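Local coordinates for uncharacterized protein (Helicobacter pylori, PDB 4O5J) that probably mediates attachment of the bacterium to host tissue by binding sialylated glycans, acting as the outer-membrane adhesin SabA, at residues A[105-110]-A[217-222]; A[154-159]-A[201-206]; A[195-200]-A[252-257]; A[209-214]-A[234-239]. All coordinates share one frame; numbering follows the deposited sequence.

Contact 1 of 4, residues A[105-110]-A[217-222]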
loop_
_atom_site.group_PDB
_atom_site.type_symbol
_atom_site.label_atom_id
_atom_site.label_comp_id
_atom_site.label_asym_id
_atom_site.label_seq_id
_atom_site.Cartn_x
_atom_site.Cartn_y
_atom_site.Cartn_z
ATOM N N TYR A 105 5.638 -23.632 -15.057
ATOM C CA TYR A 105 4.732 -24.240 -16.025
ATOM C C TYR A 105 3.711 -23.190 -16.410
ATOM O O TYR A 105 2.789 -22.897 -15.614
ATOM C CB TYR A 105 4.069 -25.478 -15.394
ATOM C CG TYR A 105 3.282 -26.284 -16.378
ATOM C CD1 TYR A 105 3.910 -27.191 -17.261
ATOM C CD2 TYR A 105 1.912 -26.183 -16.432
ATOM C CE1 TYR A 105 3.177 -27.933 -18.183
ATOM C CE2 TYR A 105 1.170 -26.930 -17.341
ATOM C CZ TYR A 105 1.793 -27.782 -18.199
ATOM O OH TYR A 105 1.026 -28.465 -19.093
ATOM N N PHE A 106 3.865 -22.604 -17.598
ATOM C CA PHE A 106 3.108 -21.416 -17.972
ATOM C C PHE A 106 1.604 -21.688 -18.166
ATOM O O PHE A 106 1.202 -22.789 -18.477
ATOM C CB PHE A 106 3.624 -20.790 -19.281
ATOM C CG PHE A 106 5.153 -20.703 -19.383
ATOM C CD1 PHE A 106 5.931 -20.619 -18.226
ATOM C CD2 PHE A 106 5.756 -20.677 -20.632
ATOM C CE1 PHE A 106 7.331 -20.540 -18.296
ATOM C CE2 PHE A 106 7.195 -20.567 -20.722
ATOM C CZ PHE A 106 7.968 -20.531 -19.549
ATOM N N THR A 107 0.828 -20.619 -18.019
ATOM C CA THR A 107 -0.592 -20.658 -18.347
ATOM C C THR A 107 -0.773 -20.194 -19.793
ATOM O O THR A 107 -1.892 -19.892 -20.238
ATOM C CB THR A 107 -1.381 -19.749 -17.396
ATOM O OG1 THR A 107 -0.924 -18.404 -17.572
ATOM C CG2 THR A 107 -1.183 -20.180 -15.945
ATOM N N PHE A 108 0.331 -20.158 -20.556
ATOM C CA PHE A 108 0.273 -19.795 -21.988
ATOM C C PHE A 108 1.371 -20.558 -22.725
ATOM O O PHE A 108 2.287 -21.122 -22.104
ATOM C CB PHE A 108 0.463 -18.277 -22.142
ATOM C CG PHE A 108 1.670 -17.744 -21.406
ATOM C CD1 PHE A 108 2.953 -17.724 -22.034
ATOM C CD2 PHE A 108 1.555 -17.270 -20.103
ATOM C CE1 PHE A 108 4.082 -17.226 -21.344
ATOM C CE2 PHE A 108 2.676 -16.752 -19.420
ATOM C CZ PHE A 108 3.956 -16.753 -20.033
ATOM N N PHE A 109 1.287 -20.573 -24.057
ATOM C CA PHE A 109 2.236 -21.275 -24.897
ATOM C C PHE A 109 3.231 -20.268 -25.540
ATOM O O PHE A 109 2.818 -19.282 -26.174
ATOM C CB PHE A 109 1.504 -21.997 -26.011
ATOM C CG PHE A 109 2.406 -22.703 -26.984
ATOM C CD1 PHE A 109 3.048 -23.896 -26.638
ATOM C CD2 PHE A 109 2.621 -22.149 -28.269
ATOM C CE1 PHE A 109 3.903 -24.537 -27.551
ATOM C CE2 PHE A 109 3.444 -22.799 -29.186
ATOM C CZ PHE A 109 4.077 -24.015 -28.838
ATOM N N VAL A 110 4.526 -20.485 -25.333
ATOM C CA VAL A 110 5.543 -19.595 -25.919
ATOM C C VAL A 110 6.042 -20.236 -27.197
ATOM O O VAL A 110 6.628 -21.308 -27.169
ATOM C CB VAL A 110 6.719 -19.351 -24.994
ATOM C CG1 VAL A 110 7.849 -18.550 -25.724
ATOM C CG2 VAL A 110 6.280 -18.632 -23.741
ATOM N N LYS A 217 -6.500 -23.395 -15.946
ATOM C CA LYS A 217 -6.553 -24.840 -15.847
ATOM C C LYS A 217 -5.144 -25.455 -15.911
ATOM O O LYS A 217 -4.935 -26.582 -15.402
ATOM C CB LYS A 217 -7.439 -25.422 -16.954
ATOM C CG LYS A 217 -7.678 -26.903 -16.834
ATOM C CD LYS A 217 -8.452 -27.240 -15.491
ATOM C CE LYS A 217 -8.672 -28.764 -15.356
ATOM N NZ LYS A 217 -9.353 -29.103 -14.082
ATOM N N ASN A 218 -4.165 -24.735 -16.527
ATOM C CA ASN A 218 -2.772 -25.221 -16.547
ATOM C C ASN A 218 -2.160 -25.259 -15.135
ATOM O O ASN A 218 -1.154 -25.966 -14.913
ATOM C CB ASN A 218 -1.884 -24.359 -17.483
ATOM C CG ASN A 218 -1.984 -24.791 -18.925
ATOM O OD1 ASN A 218 -2.930 -25.472 -19.331
ATOM N ND2 ASN A 218 -0.975 -24.399 -19.744
ATOM N N ILE A 219 -2.745 -24.537 -14.169
ATOM C CA ILE A 219 -2.164 -24.479 -12.857
ATOM C C ILE A 219 -2.617 -25.663 -11.992
ATOM O O ILE A 219 -3.812 -25.807 -11.725
ATOM C CB ILE A 219 -2.546 -23.196 -12.151
ATOM C CG1 ILE A 219 -1.949 -21.991 -12.886
ATOM C CG2 ILE A 219 -2.050 -23.246 -10.705
ATOM C CD1 ILE A 219 -2.596 -20.638 -12.539
ATOM N N VAL A 220 -1.666 -26.485 -11.541
ATOM C CA VAL A 220 -1.947 -27.620 -10.688
ATOM C C VAL A 220 -1.341 -27.392 -9.323
ATOM O O VAL A 220 -0.116 -27.367 -9.164
ATOM C CB VAL A 220 -1.375 -28.916 -11.252
ATOM C CG1 VAL A 220 -1.817 -30.139 -10.368
ATOM C CG2 VAL A 220 -1.850 -29.116 -12.730
ATOM N N ILE A 221 -2.199 -27.249 -8.319
ATOM C CA ILE A 221 -1.748 -27.166 -6.949
ATOM C C ILE A 221 -2.567 -28.129 -6.119
ATOM O O ILE A 221 -3.789 -27.947 -6.014
ATOM C CB ILE A 221 -1.942 -25.767 -6.392
ATOM C CG1 ILE A 221 -1.146 -24.723 -7.255
ATOM C CG2 ILE A 221 -1.547 -25.687 -4.900
ATOM C CD1 ILE A 221 -1.433 -23.273 -6.868
ATOM N N SER A 222 -1.925 -29.152 -5.539
ATOM C CA SER A 222 -2.632 -30.159 -4.755
ATOM C C SER A 222 -3.399 -29.545 -3.613
ATOM O O SER A 222 -2.889 -28.719 -2.892
ATOM C CB SER A 222 -1.654 -31.155 -4.177
ATOM O OG SER A 222 -1.225 -31.960 -5.238
HETATM O O HOH W 1 -1.700 -28.475 -18.718
#
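Tyr-105 and Asn-218 cross at about a right angle where two loops of the mainly helical adhesion domain meet, one leading into strand 109-110 and the other leaving a short 3-10 turn. The tyrosine has CG anti to its backbone N (chi1 -171°), which carries the ring toward the facing loop and presents its edge to the asparagine backbone: Tyr-105 CD2 lies 3.4 Å from Asn-218 O, close to the ring plane. Aromatic C-H groups are slightly positive, so such an edge suits a carbonyl oxygen. The asparagine amide does not lie flat against the ring; their planes are 44° apart.

That amide supplies the direct hydrogen bond between the loops. Asn-218 ND2 donates to Phe-106 O over 3.0 Å, almost straight at 174°, with the acceptor in the amide plane and the donor in the carbonyl plane. Asparagine suits this buried place because its other end can accept: OD1 takes a hydrogen bond from Asn-135 ND2.

Beside this polar pair, Thr-107 and Ile-219 meet obliquely through carbon alone, Thr-107 CG2 lying 3.6 Å from Ile-219 CG1. Threonine serves two surroundings at once, since its OG1 bonds to Tyr-101 O. A water completes the junction, 2.8 Å from Tyr-105 OH and weakly donating to Asn-218 OD1 at 3.3 Å.

Contact 2 of 4, residues A[154-159]-A[201-206]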
loop_
_atom_site.group_PDB
_atom_site.type_symbol
_atom_site.label_atom_id
_atom_site.label_comp_id
_atom_site.label_asym_id
_atom_site.label_seq_id
_atom_site.Cartn_x
_atom_site.Cartn_y
_atom_site.Cartn_z
ATOM N N LYS A 154 13.203 -11.807 -18.021
ATOM C CA LYS A 154 14.326 -11.012 -17.565
ATOM C C LYS A 154 13.890 -10.062 -16.431
ATOM O O LYS A 154 14.550 -9.998 -15.361
ATOM C CB LYS A 154 14.938 -10.236 -18.772
ATOM C CG LYS A 154 15.887 -9.126 -18.424
ATOM C CD LYS A 154 17.115 -9.560 -17.730
ATOM C CE LYS A 154 18.198 -8.386 -17.712
ATOM N NZ LYS A 154 19.230 -8.841 -16.688
ATOM N N LEU A 155 12.783 -9.346 -16.630
ATOM C CA LEU A 155 12.248 -8.473 -15.561
ATOM C C LEU A 155 11.964 -9.271 -14.284
ATOM O O LEU A 155 12.306 -8.803 -13.167
ATOM C CB LEU A 155 11.000 -7.751 -16.012
ATOM C CG LEU A 155 11.221 -6.637 -17.035
ATOM C CD1 LEU A 155 9.897 -6.191 -17.643
ATOM C CD2 LEU A 155 11.998 -5.449 -16.409
ATOM N N ALA A 156 11.385 -10.470 -14.433
ATOM C CA ALA A 156 11.053 -11.314 -13.273
ATOM C C ALA A 156 12.316 -11.716 -12.523
ATOM O O ALA A 156 12.350 -11.690 -11.276
ATOM C CB ALA A 156 10.250 -12.555 -13.685
ATOM N N GLU A 157 13.351 -12.108 -13.260
ATOM C CA GLU A 157 14.646 -12.442 -12.637
ATOM C C GLU A 157 15.268 -11.256 -11.963
ATOM O O GLU A 157 15.769 -11.395 -10.842
ATOM C CB GLU A 157 15.600 -13.039 -13.658
ATOM C CG GLU A 157 15.163 -14.439 -14.075
ATOM C CD GLU A 157 15.841 -14.872 -15.403
ATOM O OE1 GLU A 157 16.482 -14.002 -16.081
ATOM O OE2 GLU A 157 15.739 -16.088 -15.780
ATOM N N ASP A 158 15.218 -10.077 -12.598
ATOM C CA ASP A 158 15.782 -8.868 -11.975
ATOM C C ASP A 158 15.034 -8.543 -10.667
ATOM O O ASP A 158 15.636 -8.181 -9.646
ATOM C CB ASP A 158 15.723 -7.666 -12.927
ATOM C CG ASP A 158 16.675 -7.814 -14.103
ATOM O OD1 ASP A 158 16.537 -7.078 -15.117
ATOM O OD2 ASP A 158 17.566 -8.704 -14.031
ATOM N N LEU A 159 13.710 -8.646 -10.706
ATOM C CA LEU A 159 12.901 -8.340 -9.525
ATOM C C LEU A 159 13.219 -9.358 -8.422
ATOM O O LEU A 159 13.391 -8.979 -7.245
ATOM C CB LEU A 159 11.398 -8.358 -9.866
ATOM C CG LEU A 159 10.454 -8.003 -8.742
ATOM C CD1 LEU A 159 10.807 -6.637 -8.141
ATOM C CD2 LEU A 159 9.017 -8.043 -9.287
ATOM N N GLN A 201 6.687 -2.602 -11.680
ATOM C CA GLN A 201 5.823 -1.800 -12.536
ATOM C C GLN A 201 6.011 -2.224 -14.027
ATOM O O GLN A 201 5.045 -2.430 -14.772
ATOM C CB GLN A 201 6.108 -0.324 -12.312
ATOM C CG GLN A 201 5.341 0.612 -13.204
ATOM C CD GLN A 201 3.947 0.772 -12.688
ATOM O OE1 GLN A 201 3.748 1.340 -11.603
ATOM N NE2 GLN A 201 2.953 0.260 -13.438
ATOM N N GLN A 202 7.270 -2.377 -14.452
ATOM C CA GLN A 202 7.513 -2.735 -15.828
ATOM C C GLN A 202 6.965 -4.129 -16.164
ATOM O O GLN A 202 6.460 -4.361 -17.262
ATOM C CB GLN A 202 9.035 -2.732 -16.134
ATOM C CG GLN A 202 9.684 -1.345 -16.040
ATOM C CD GLN A 202 11.176 -1.438 -16.368
ATOM O OE1 GLN A 202 11.594 -1.898 -17.437
ATOM N NE2 GLN A 202 11.971 -1.051 -15.413
ATOM N N LEU A 203 7.188 -5.074 -15.264
ATOM C CA LEU A 203 6.702 -6.427 -15.460
ATOM C C LEU A 203 5.158 -6.477 -15.578
ATOM O O LEU A 203 4.598 -6.982 -16.593
ATOM C CB LEU A 203 7.208 -7.342 -14.362
ATOM C CG LEU A 203 6.729 -8.786 -14.381
ATOM C CD1 LEU A 203 7.026 -9.442 -15.748
ATOM C CD2 LEU A 203 7.339 -9.580 -13.229
ATOM N N MET A 204 4.479 -5.930 -14.580
ATOM C CA MET A 204 3.000 -5.893 -14.606
ATOM C C MET A 204 2.502 -5.131 -15.826
ATOM O O MET A 204 1.511 -5.542 -16.460
ATOM C CB MET A 204 2.459 -5.273 -13.354
ATOM C CG MET A 204 2.822 -6.037 -12.090
ATOM S SD MET A 204 2.286 -7.782 -12.094
ATOM C CE MET A 204 0.595 -7.583 -11.397
ATOM N N ASP A 205 3.179 -4.031 -16.193
ATOM C CA ASP A 205 2.748 -3.254 -17.393
ATOM C C ASP A 205 2.870 -4.120 -18.640
ATOM O O ASP A 205 1.983 -4.114 -19.498
ATOM C CB ASP A 205 3.573 -2.016 -17.605
ATOM C CG ASP A 205 3.247 -0.932 -16.597
ATOM O OD1 ASP A 205 2.260 -1.148 -15.835
ATOM O OD2 ASP A 205 3.971 0.127 -16.513
ATOM N N LEU A 206 3.971 -4.855 -18.745
ATOM C CA LEU A 206 4.219 -5.659 -19.913
ATOM C C LEU A 206 3.171 -6.770 -19.993
ATOM O O LEU A 206 2.624 -7.066 -21.074
ATOM C CB LEU A 206 5.639 -6.243 -19.877
ATOM C CG LEU A 206 6.048 -7.047 -21.110
ATOM C CD1 LEU A 206 5.748 -6.235 -22.382
ATOM C CD2 LEU A 206 7.508 -7.408 -21.040
#
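Leu-155 holds CG anti to its carbonyl carbon (chi1 -72°), while Leu-203 across from it holds CG anti to its backbone N (chi1 177°); the two torsions send the forked ends to different partners, and the side chains meet at their bases between a pair of antiparallel helices, 146-163 and 193-209, in a bundle consistent with the protein's tetratricopeptide-repeat character. The segment axes come within 9.4 Å at 152°. Leu-155 and Leu-203 lie at the nearest backbone approach, with their CB atoms 4.2 Å apart.

Leucine suits this seam because its forked end can touch several neighbours. Leu-155 CD1 reaches over the opposite backbone, 3.8 Å from Leu-203 N, and also meets Leu-206 CD2 at 4.3 Å. Both methyls of Leu-155 pack on Gln-202 CB. The glutamine, extended beyond CG, crosses the leucine at about a right angle toward the more exposed border, where its NE2 makes a weak hydrogen bond to Asn-198 OD1.

On the inner side, small Ala-156 receives the other leucine: Ala-156 CB is 4.2 Å from Leu-203 CD2, and Trp-98 of helix 82-101 also touches Ala-156. No hydrogen bond joins the segments, and even the closest approach of a polar side-chain atom, Gln-202 OE1 to Leu-155 CD2 at 3.7 Å, is packing.

Contact 3 of 4, residues A[195-200]-A[252-257]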
loop_
_atom_site.group_PDB
_atom_site.type_symbol
_atom_site.label_atom_id
_atom_site.label_comp_id
_atom_site.label_asym_id
_atom_site.label_seq_id
_atom_site.Cartn_x
_atom_site.Cartn_y
_atom_site.Cartn_z
ATOM N N ASN A 195 13.952 0.845 -6.966
ATOM C CA ASN A 195 14.418 -0.022 -8.075
ATOM C C ASN A 195 13.480 -1.238 -8.174
ATOM O O ASN A 195 13.042 -1.604 -9.248
ATOM C CB ASN A 195 15.847 -0.489 -7.770
ATOM C CG ASN A 195 16.343 -1.483 -8.764
ATOM O OD1 ASN A 195 16.297 -1.201 -9.944
ATOM N ND2 ASN A 195 16.746 -2.664 -8.329
ATOM N N ALA A 196 13.140 -1.834 -7.038
ATOM C CA ALA A 196 12.249 -3.014 -7.049
ATOM C C ALA A 196 10.846 -2.610 -7.570
ATOM O O ALA A 196 10.295 -3.300 -8.455
ATOM C CB ALA A 196 12.186 -3.611 -5.665
ATOM N N LEU A 197 10.293 -1.508 -7.065
ATOM C CA LEU A 197 8.970 -1.056 -7.518
ATOM C C LEU A 197 8.983 -0.789 -9.017
ATOM O O LEU A 197 8.034 -1.116 -9.740
ATOM C CB LEU A 197 8.477 0.152 -6.755
ATOM C CG LEU A 197 8.189 -0.198 -5.289
ATOM C CD1 LEU A 197 7.871 1.058 -4.526
ATOM C CD2 LEU A 197 7.032 -1.202 -5.199
ATOM N N ASN A 198 10.091 -0.197 -9.512
ATOM C CA ASN A 198 10.190 0.090 -10.929
ATOM C C ASN A 198 10.219 -1.208 -11.793
ATOM O O ASN A 198 9.598 -1.279 -12.834
ATOM C CB ASN A 198 11.474 0.919 -11.176
ATOM C CG ASN A 198 11.680 1.163 -12.651
ATOM O OD1 ASN A 198 12.489 0.535 -13.264
ATOM N ND2 ASN A 198 10.899 2.010 -13.220
ATOM N N LEU A 199 10.956 -2.218 -11.343
ATOM C CA LEU A 199 10.999 -3.464 -12.069
ATOM C C LEU A 199 9.588 -4.110 -12.039
ATOM O O LEU A 199 9.096 -4.609 -13.062
ATOM C CB LEU A 199 12.050 -4.393 -11.467
ATOM C CG LEU A 199 13.504 -3.981 -11.717
ATOM C CD1 LEU A 199 14.445 -4.775 -10.809
ATOM C CD2 LEU A 199 13.879 -4.155 -13.175
ATOM N N ALA A 200 8.952 -4.098 -10.873
ATOM C CA ALA A 200 7.592 -4.645 -10.702
ATOM C C ALA A 200 6.637 -3.925 -11.667
ATOM O O ALA A 200 5.889 -4.586 -12.401
ATOM C CB ALA A 200 7.093 -4.460 -9.266
ATOM N N ILE A 252 0.671 3.297 -6.198
ATOM C CA ILE A 252 0.270 3.797 -4.877
ATOM C C ILE A 252 1.454 3.721 -3.917
ATOM O O ILE A 252 1.743 4.672 -3.176
ATOM C CB ILE A 252 -0.918 3.005 -4.282
ATOM C CG1 ILE A 252 -2.180 3.291 -5.075
ATOM C CG2 ILE A 252 -1.135 3.354 -2.829
ATOM C CD1 ILE A 252 -3.386 2.381 -4.666
ATOM N N LEU A 253 2.141 2.581 -3.919
ATOM C CA LEU A 253 3.288 2.389 -3.053
ATOM C C LEU A 253 4.452 3.370 -3.466
ATOM O O LEU A 253 5.084 3.983 -2.611
ATOM C CB LEU A 253 3.716 0.953 -3.126
ATOM C CG LEU A 253 4.469 0.427 -1.958
ATOM C CD1 LEU A 253 3.950 0.920 -0.649
ATOM C CD2 LEU A 253 4.319 -1.062 -2.026
ATOM N N GLN A 254 4.678 3.559 -4.775
ATOM C CA GLN A 254 5.684 4.529 -5.249
ATOM C C GLN A 254 5.369 5.886 -4.713
ATOM O O GLN A 254 6.262 6.613 -4.242
ATOM C CB GLN A 254 5.806 4.608 -6.760
ATOM C CG GLN A 254 6.344 3.329 -7.365
ATOM C CD GLN A 254 6.175 3.237 -8.893
ATOM O OE1 GLN A 254 5.058 3.443 -9.416
ATOM N NE2 GLN A 254 7.277 2.926 -9.623
ATOM N N GLN A 255 4.076 6.209 -4.709
ATOM C CA GLN A 255 3.640 7.493 -4.211
ATOM C C GLN A 255 3.928 7.582 -2.698
ATOM O O GLN A 255 4.466 8.579 -2.196
ATOM C CB GLN A 255 2.176 7.673 -4.552
ATOM C CG GLN A 255 1.703 9.054 -4.338
ATOM C CD GLN A 255 2.504 10.000 -5.133
ATOM O OE1 GLN A 255 2.864 9.645 -6.256
ATOM N NE2 GLN A 255 2.829 11.217 -4.570
ATOM N N ALA A 256 3.635 6.504 -1.987
ATOM C CA ALA A 256 3.873 6.441 -0.544
ATOM C C ALA A 256 5.386 6.592 -0.217
ATOM O O ALA A 256 5.763 7.250 0.756
ATOM C CB ALA A 256 3.351 5.114 -0.006
ATOM N N VAL A 257 6.236 5.945 -1.015
ATOM C CA VAL A 257 7.674 5.990 -0.789
ATOM C C VAL A 257 8.206 7.424 -0.938
ATOM O O VAL A 257 8.883 7.966 -0.037
ATOM C CB VAL A 257 8.408 5.062 -1.751
ATOM C CG1 VAL A 257 9.889 5.435 -1.786
ATOM C CG2 VAL A 257 8.197 3.601 -1.368
#
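Leu-197 and Gln-254 mark the nearest backbone approach, CA to CA 6.9 Å, between two helical segments that run antiparallel at 160° with their axes 10.4 Å apart. At that spacing the gap is bridged by side chains, and Leu-197 does most of the bridging. Its CB is directed toward the opposite helix, CG stands anti to its carbonyl carbon (chi1 -67°), and its branches divide to touch different residues. CD1 meets Val-257 CG2 at 4.1 Å; CD2 meets Leu-253 CD2 at 4.2 Å, where the two leucines cross at about a right angle.

Leu-253 and Val-257 are one turn apart on their helix, joined by the backbone bond from Val-257 N to Leu-253 O, and therefore offer their apolar groups on the same face. Helices 193-209 and 241-268 are thereby joined as an antiparallel helix pair, consistent with the tetratricopeptide-like character of the adhesion domain. Helix 82-101 covers these residues: its Ala-86 and Val-90 touch Leu-253, and its Ile-83 touches Val-257. Ile-304 of helix 281-309 packs on Leu-253 too. Branched aliphatic residues suit this place, being able to pack closely in a buried interface without bringing a polar group.

Toward the more exposed border, where Asn-198 also lies, the chemistry changes. Gln-254 runs extended beyond CG, sliding past Leu-197 in the opposite direction. Its aliphatic part lies along the leucine, with Gln-254 CG 3.9 Å from both Leu-197 CB and Leu-197 CD1.

Contact 4 of 4, residues A[209-214]-A[234-239]. With EDO (1,2-ethanediol), chain B.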
loop_
_atom_site.group_PDB
_atom_site.type_symbol
_atom_site.label_atom_id
_atom_site.label_comp_id
_atom_site.label_asym_id
_atom_site.label_seq_id
_atom_site.Cartn_x
_atom_site.Cartn_y
_atom_site.Cartn_z
ATOM N N ASN A 209 -0.169 -5.447 -21.111
ATOM C CA ASN A 209 -0.196 -4.987 -22.513
ATOM C C ASN A 209 -0.046 -6.109 -23.489
ATOM O O ASN A 209 -0.232 -5.914 -24.641
ATOM C CB ASN A 209 0.904 -3.984 -22.778
ATOM C CG ASN A 209 0.547 -2.676 -22.199
ATOM O OD1 ASN A 209 -0.461 -2.117 -22.597
ATOM N ND2 ASN A 209 1.246 -2.257 -21.145
ATOM N N THR A 210 0.288 -7.305 -23.028
ATOM C CA THR A 210 0.472 -8.398 -23.931
ATOM C C THR A 210 -0.843 -9.152 -24.086
ATOM O O THR A 210 -1.358 -9.719 -23.098
ATOM C CB THR A 210 1.531 -9.353 -23.375
ATOM O OG1 THR A 210 2.732 -8.616 -23.222
ATOM C CG2 THR A 210 1.746 -10.508 -24.330
ATOM N N LYS A 211 -1.392 -9.165 -25.305
ATOM C CA LYS A 211 -2.691 -9.792 -25.565
ATOM C C LYS A 211 -2.578 -11.309 -25.604
ATOM O O LYS A 211 -2.857 -11.946 -26.598
ATOM C CB LYS A 211 -3.297 -9.251 -26.823
ATOM C CG LYS A 211 -3.684 -7.834 -26.636
ATOM C CD LYS A 211 -5.186 -7.765 -26.700
ATOM C CE LYS A 211 -5.751 -8.412 -27.991
ATOM N NZ LYS A 211 -7.206 -8.123 -28.223
ATOM N N THR A 212 -2.153 -11.875 -24.500
ATOM C CA THR A 212 -2.043 -13.298 -24.329
ATOM C C THR A 212 -2.894 -13.670 -23.116
ATOM O O THR A 212 -2.677 -13.141 -22.013
ATOM C CB THR A 212 -0.572 -13.687 -24.047
ATOM O OG1 THR A 212 0.180 -13.468 -25.286
ATOM C CG2 THR A 212 -0.465 -15.180 -23.704
ATOM N N ALA A 213 -3.833 -14.590 -23.294
ATOM C CA ALA A 213 -4.723 -14.981 -22.166
ATOM C C ALA A 213 -4.063 -16.025 -21.308
ATOM O O ALA A 213 -3.278 -16.836 -21.814
ATOM C CB ALA A 213 -6.055 -15.490 -22.746
ATOM N N MET A 214 -4.347 -16.035 -20.008
ATOM C CA MET A 214 -3.800 -17.078 -19.165
ATOM C C MET A 214 -4.798 -18.215 -18.952
ATOM O O MET A 214 -5.998 -17.982 -18.634
ATOM C CB MET A 214 -3.270 -16.494 -17.819
ATOM C CG MET A 214 -4.291 -15.786 -16.987
ATOM S SD MET A 214 -3.587 -15.068 -15.465
ATOM C CE MET A 214 -3.098 -16.531 -14.524
ATOM N N THR A 234 -10.121 -19.238 -18.551
ATOM C CA THR A 234 -9.078 -18.716 -19.415
ATOM C C THR A 234 -9.419 -17.328 -19.837
ATOM O O THR A 234 -10.467 -17.095 -20.385
ATOM C CB THR A 234 -8.914 -19.557 -20.695
ATOM O OG1 THR A 234 -8.414 -20.873 -20.345
ATOM C CG2 THR A 234 -7.906 -18.867 -21.682
ATOM N N ASN A 235 -8.531 -16.371 -19.591
ATOM C CA ASN A 235 -8.822 -14.988 -19.978
ATOM C C ASN A 235 -7.590 -14.113 -19.818
ATOM O O ASN A 235 -6.616 -14.546 -19.170
ATOM C CB ASN A 235 -9.981 -14.434 -19.143
ATOM C CG ASN A 235 -10.833 -13.447 -19.950
ATOM O OD1 ASN A 235 -10.340 -12.729 -20.833
ATOM N ND2 ASN A 235 -12.122 -13.420 -19.649
ATOM N N TYR A 236 -7.609 -12.906 -20.374
ATOM C CA TYR A 236 -6.447 -12.006 -20.225
ATOM C C TYR A 236 -6.292 -11.647 -18.753
ATOM O O TYR A 236 -7.269 -11.527 -18.031
ATOM C CB TYR A 236 -6.613 -10.733 -21.057
ATOM C CG TYR A 236 -6.852 -11.049 -22.474
ATOM C CD1 TYR A 236 -5.810 -11.499 -23.277
ATOM C CD2 TYR A 236 -8.142 -10.961 -23.047
ATOM C CE1 TYR A 236 -6.021 -11.808 -24.661
ATOM C CE2 TYR A 236 -8.355 -11.305 -24.396
ATOM C CZ TYR A 236 -7.264 -11.713 -25.174
ATOM O OH TYR A 236 -7.458 -12.090 -26.464
ATOM N N PRO A 237 -5.059 -11.475 -18.304
ATOM C CA PRO A 237 -4.818 -11.143 -16.884
ATOM C C PRO A 237 -5.640 -9.958 -16.391
ATOM O O PRO A 237 -6.007 -9.922 -15.220
ATOM C CB PRO A 237 -3.308 -10.817 -16.856
ATOM C CG PRO A 237 -2.768 -11.689 -17.941
ATOM C CD PRO A 237 -3.809 -11.723 -19.060
ATOM N N THR A 238 -5.894 -8.982 -17.271
ATOM C CA THR A 238 -6.610 -7.769 -16.898
ATOM C C THR A 238 -8.102 -8.092 -16.583
ATOM O O THR A 238 -8.843 -7.218 -16.187
ATOM C CB THR A 238 -6.578 -6.716 -17.994
ATOM O OG1 THR A 238 -6.804 -7.362 -19.213
ATOM C CG2 THR A 238 -5.137 -6.062 -18.049
ATOM N N GLN A 239 -8.506 -9.343 -16.752
ATOM C CA GLN A 239 -9.874 -9.763 -16.365
ATOM C C GLN A 239 -9.875 -10.370 -14.982
ATOM O O GLN A 239 -10.920 -10.743 -14.512
ATOM C CB GLN A 239 -10.440 -10.787 -17.340
ATOM C CG GLN A 239 -10.623 -10.289 -18.769
ATOM C CD GLN A 239 -11.257 -8.942 -18.798
ATOM O OE1 GLN A 239 -12.457 -8.822 -18.657
ATOM N NE2 GLN A 239 -10.435 -7.900 -18.945
HETATM C C1 EDO B . -12.999 -13.577 -15.885
HETATM O O1 EDO B . -12.831 -14.655 -16.823
HETATM C C2 EDO B . -13.551 -14.098 -14.552
HETATM O O2 EDO B . -12.947 -13.394 -13.439
#
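Met-214 and Asn-235 form the antiparallel hydrogen-bonded pair of a small two-stranded sheet, 214-215 with 234-235. Met-214 N donates to Asn-235 O at 2.8 Å. The return bond, Asn-235 N to Met-214 O, is longer at 3.2 Å, and the same oxygen receives a CA-H...O contact from Thr-234 CA at 3.3 Å.

Aromatic packing takes over beyond the pair. Ala-213 CB sits over one face of the Tyr-236 ring, offset toward the rim and 4.0 Å from CD1. The edge of the ring meets backbone, with Tyr-236 CE1 3.6 Å from Lys-211 C, where an inverse gamma turn centred on Lys-211 bends the chain. Alanine suits the face because a single methyl lets the broad ring lie close to the main chain.

Apolar contact continues on the face that carries Met-214 and Asn-235. Met-214 CG lies between its backbone N and carbonyl carbon (chi1 59°), which brings it to 3.4 Å from Asn-235 O; farther along, Met-214 SD reaches Pro-237 CG at 4.3 Å, and Phe-97 and Tyr-101 of helix 82-101 pack on the unbranched chain.

Asn-235 supplies the polar side chain at the border. Its OD1 accepts from Tyr-236 N at 2.8 Å, while its ND2 donates to a 1,2-ethanediol that probably came from the crystallisation liquor. Because the hydrogen bonds between the segments are all made by backbone, the pairing depends on chain path, and side chains of one face can differ: Met-214 reaches helix 82-101, while Asn-235 has its amide engaged at the partly exposed edge.

Contacts 2 and 3 share helix 193-209, which offers one flank to helix 146-163 and another to helix 241-268; their centres are 12 Å apart, and both are leucine-rich seams with glutamine at a more exposed border and no hydrogen bond across. Contact 3, nearest the chain's centre, is buried, contact 2 partly so. Contacts 1 and 4 belong to the non-helical part, farther out, and add polar bonds to the packing: an asparagine amide in the fully buried contact 1, backbone pairing in the partly exposed contact 4. These two touch, Phe-108 CB lying 3.6 Å from Thr-212 CG2. Segment 209-214 follows closely on 201-206, so the chain passes from contact 2 directly into the sheet of contact 4.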